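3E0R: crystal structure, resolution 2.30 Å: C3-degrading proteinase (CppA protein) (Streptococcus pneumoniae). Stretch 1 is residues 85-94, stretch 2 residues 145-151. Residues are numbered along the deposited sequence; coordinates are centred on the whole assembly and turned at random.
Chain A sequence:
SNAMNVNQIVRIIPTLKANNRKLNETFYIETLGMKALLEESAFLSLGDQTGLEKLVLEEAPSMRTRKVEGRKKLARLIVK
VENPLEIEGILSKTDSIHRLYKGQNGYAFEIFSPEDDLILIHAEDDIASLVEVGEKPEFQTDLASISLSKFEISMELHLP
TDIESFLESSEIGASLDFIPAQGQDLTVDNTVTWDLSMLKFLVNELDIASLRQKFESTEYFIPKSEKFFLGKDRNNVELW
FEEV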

# COMPACT_ATOMS: atom_id res chain seq x y z
N LEU A 85 8.94 19.51 -2.25
CA LEU A 85 8.76 20.41 -1.11
C LEU A 85 7.60 20.00 -0.22
O LEU A 85 7.48 20.49 0.89
N GLU A 86 6.74 19.10 -0.69
CA GLU A 86 5.70 18.59 0.19
C GLU A 86 6.28 17.60 1.18
O GLU A 86 5.77 17.55 2.30
N ILE A 87 7.32 16.83 0.82
CA ILE A 87 8.00 15.94 1.80
C ILE A 87 8.69 16.74 2.94
O ILE A 87 8.68 16.33 4.11
N GLU A 88 9.26 17.88 2.58
CA GLU A 88 9.93 18.76 3.53
C GLU A 88 8.90 19.44 4.44
O GLU A 88 9.22 19.78 5.58
N GLY A 89 7.69 19.65 3.92
CA GLY A 89 6.60 20.19 4.72
C GLY A 89 6.20 19.21 5.81
O GLY A 89 6.06 19.59 6.99
N ILE A 90 6.01 17.95 5.41
CA ILE A 90 5.74 16.85 6.33
C ILE A 90 6.81 16.76 7.43
O ILE A 90 6.47 16.71 8.61
N LEU A 91 8.09 16.77 7.05
CA LEU A 91 9.18 16.63 8.03
C LEU A 91 9.26 17.83 9.00
O LEU A 91 9.55 17.66 10.19
N SER A 92 8.93 19.03 8.49
CA SER A 92 8.85 20.23 9.33
C SER A 92 7.86 20.06 10.48
O SER A 92 7.93 20.80 11.47
N LYS A 93 6.95 19.09 10.37
CA LYS A 93 5.88 18.92 11.36
C LYS A 93 5.98 17.67 12.25
O LYS A 93 5.34 17.62 13.30
N THR A 94 6.78 16.68 11.86
CA THR A 94 6.84 15.41 12.60
C THR A 94 8.16 15.23 13.34
O THR A 94 9.25 15.44 12.78
N SER A 145 -0.19 24.11 3.70
CA SER A 145 -0.85 22.85 4.05
C SER A 145 0.09 21.67 3.92
O SER A 145 0.81 21.59 2.92
N ILE A 146 0.07 20.74 4.88
CA ILE A 146 0.88 19.50 4.72
C ILE A 146 0.30 18.52 3.70
O ILE A 146 0.98 17.57 3.29
N SER A 147 -0.94 18.72 3.31
CA SER A 147 -1.59 17.78 2.43
C SER A 147 -0.76 17.50 1.19
O SER A 147 -0.28 18.44 0.56
N LEU A 148 -0.55 16.21 0.90
CA LEU A 148 0.11 15.76 -0.33
C LEU A 148 -0.88 16.02 -1.45
O LEU A 148 -1.98 15.49 -1.42
N SER A 149 -0.47 16.84 -2.42
CA SER A 149 -1.33 17.15 -3.56
C SER A 149 -1.52 15.98 -4.53
O SER A 149 -2.65 15.66 -4.87
N LYS A 150 -0.40 15.36 -4.94
CA LYS A 150 -0.34 14.15 -5.77
C LYS A 150 0.76 13.15 -5.31
O LYS A 150 1.92 13.49 -5.11
N PHE A 151 0.35 11.90 -5.16
CA PHE A 151 1.26 10.78 -4.92
C PHE A 151 0.74 9.50 -5.61
O PHE A 151 -0.43 9.39 -5.99

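Packing of the helix in residues 85-94 of CppA against the irregular segment 145-151, a small contact burying 331 Å² in all. Polar contacts: Glu86 points toward the segment and, with chi1 m and chi2 t, extends its carboxylate to Ser149. Both oxygens are used: backbone Ser149 N donates to Glu86 OE1 (3.0 Å, N-H...acceptor angle 155°), and Ser149 OG, placed by a p rotamer, donates to Glu86 OE2 (3.0 Å). This two-point grip fixes both the backbone and the hydroxyl of Ser149 and gives a buried acid two donors; Glu86 OE1 also lies 3.4 Å from Leu148 CA. Apolar contacts: one helical turn on, Ile90 (m, t) leaves its backbone sideways, as does Leu148 (m, t), but the ends of both side chains come nearer, and Ile90 CD1 meets Leu148 CD2 at 3.7 Å. Ile146 (p, t) lies towards the other end of the contact, its CG2 3.8 Å from Lys93 CG and 4.2 Å from Gly89 O. Lys93 starts toward the segment, yet its m, m start leads the amine away, so its aliphatic part makes the contact. Gly89 has no side chain; its CA lies 5.8 Å from Ile146 CA. Within the segments, Ser92 OG donates to Gly89 O (a very short 2.5 Å) and Ser147 N to Ser145 OG (3.2 Å).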

# COMPACT_ATOMS: atom_id res chain seq x y z
CB LEU A 85 8.61 21.86 -1.58
CG LEU A 85 9.76 22.38 -2.43
CD1 LEU A 85 9.48 23.84 -2.75
CD2 LEU A 85 11.12 22.16 -1.73
CB GLU A 86 4.52 18.00 -0.58
CG GLU A 86 3.83 19.03 -1.42
CD GLU A 86 2.80 18.43 -2.36
OE1 GLU A 86 2.50 17.21 -2.27
OE2 GLU A 86 2.29 19.20 -3.20
CB ILE A 87 9.05 15.00 1.14
CG1 ILE A 87 8.35 13.97 0.23
CG2 ILE A 87 9.94 14.25 2.22
CD1 ILE A 87 9.27 13.26 -0.70
CB GLU A 88 10.79 19.80 2.80
CG GLU A 88 11.80 19.17 1.80
CD GLU A 88 12.90 20.13 1.31
OE1 GLU A 88 12.82 21.39 1.52
OE2 GLU A 88 13.86 19.61 0.68
CB ILE A 90 5.64 15.47 5.60
CG1 ILE A 90 4.47 15.43 4.61
CG2 ILE A 90 5.47 14.30 6.58
CD1 ILE A 90 4.67 14.19 3.64
CB LEU A 91 10.50 16.39 7.30
CG LEU A 91 10.59 14.99 6.68
CD1 LEU A 91 11.70 14.94 5.62
CD2 LEU A 91 10.77 13.87 7.75
CB SER A 92 8.50 21.49 8.51
OG SER A 92 7.14 21.51 8.14
CB LYS A 93 4.51 18.95 10.66
CG LYS A 93 4.14 20.30 10.05
CD LYS A 93 3.70 21.32 11.11
CE LYS A 93 3.62 22.75 10.55
NZ LYS A 93 4.96 23.41 10.27
CB THR A 94 6.71 14.17 11.68
OG1 THR A 94 5.95 14.50 10.53
CG2 THR A 94 6.04 13.01 12.43
CB SER A 145 -2.07 22.64 3.15
OG SER A 145 -2.72 21.43 3.47
CB ILE A 146 1.09 18.69 6.04
CG1 ILE A 146 -0.25 18.07 6.51
CG2 ILE A 146 1.83 19.58 7.10
CD1 ILE A 146 -0.08 16.92 7.48
CB SER A 147 -3.00 18.25 2.09
OG SER A 147 -3.87 17.91 3.17
CB LEU A 148 0.49 14.27 -0.31
CG LEU A 148 1.63 13.85 0.62
CD1 LEU A 148 1.85 12.35 0.57
CD2 LEU A 148 2.97 14.61 0.35
CB SER A 149 -0.86 18.40 -4.30
OG SER A 149 0.25 18.08 -5.13
CB LYS A 150 -0.22 14.50 -7.26
CG LYS A 150 0.50 13.48 -8.18
CD LYS A 150 -0.26 12.21 -8.47
CE LYS A 150 0.20 11.48 -9.73
NZ LYS A 150 1.53 10.83 -9.63
CB PHE A 151 1.55 10.56 -3.40
CG PHE A 151 0.39 10.03 -2.61
CD1 PHE A 151 0.11 8.66 -2.56
CD2 PHE A 151 -0.44 10.87 -1.89
CE1 PHE A 151 -0.96 8.16 -1.88
CE2 PHE A 151 -1.54 10.38 -1.18
CZ PHE A 151 -1.80 9.03 -1.19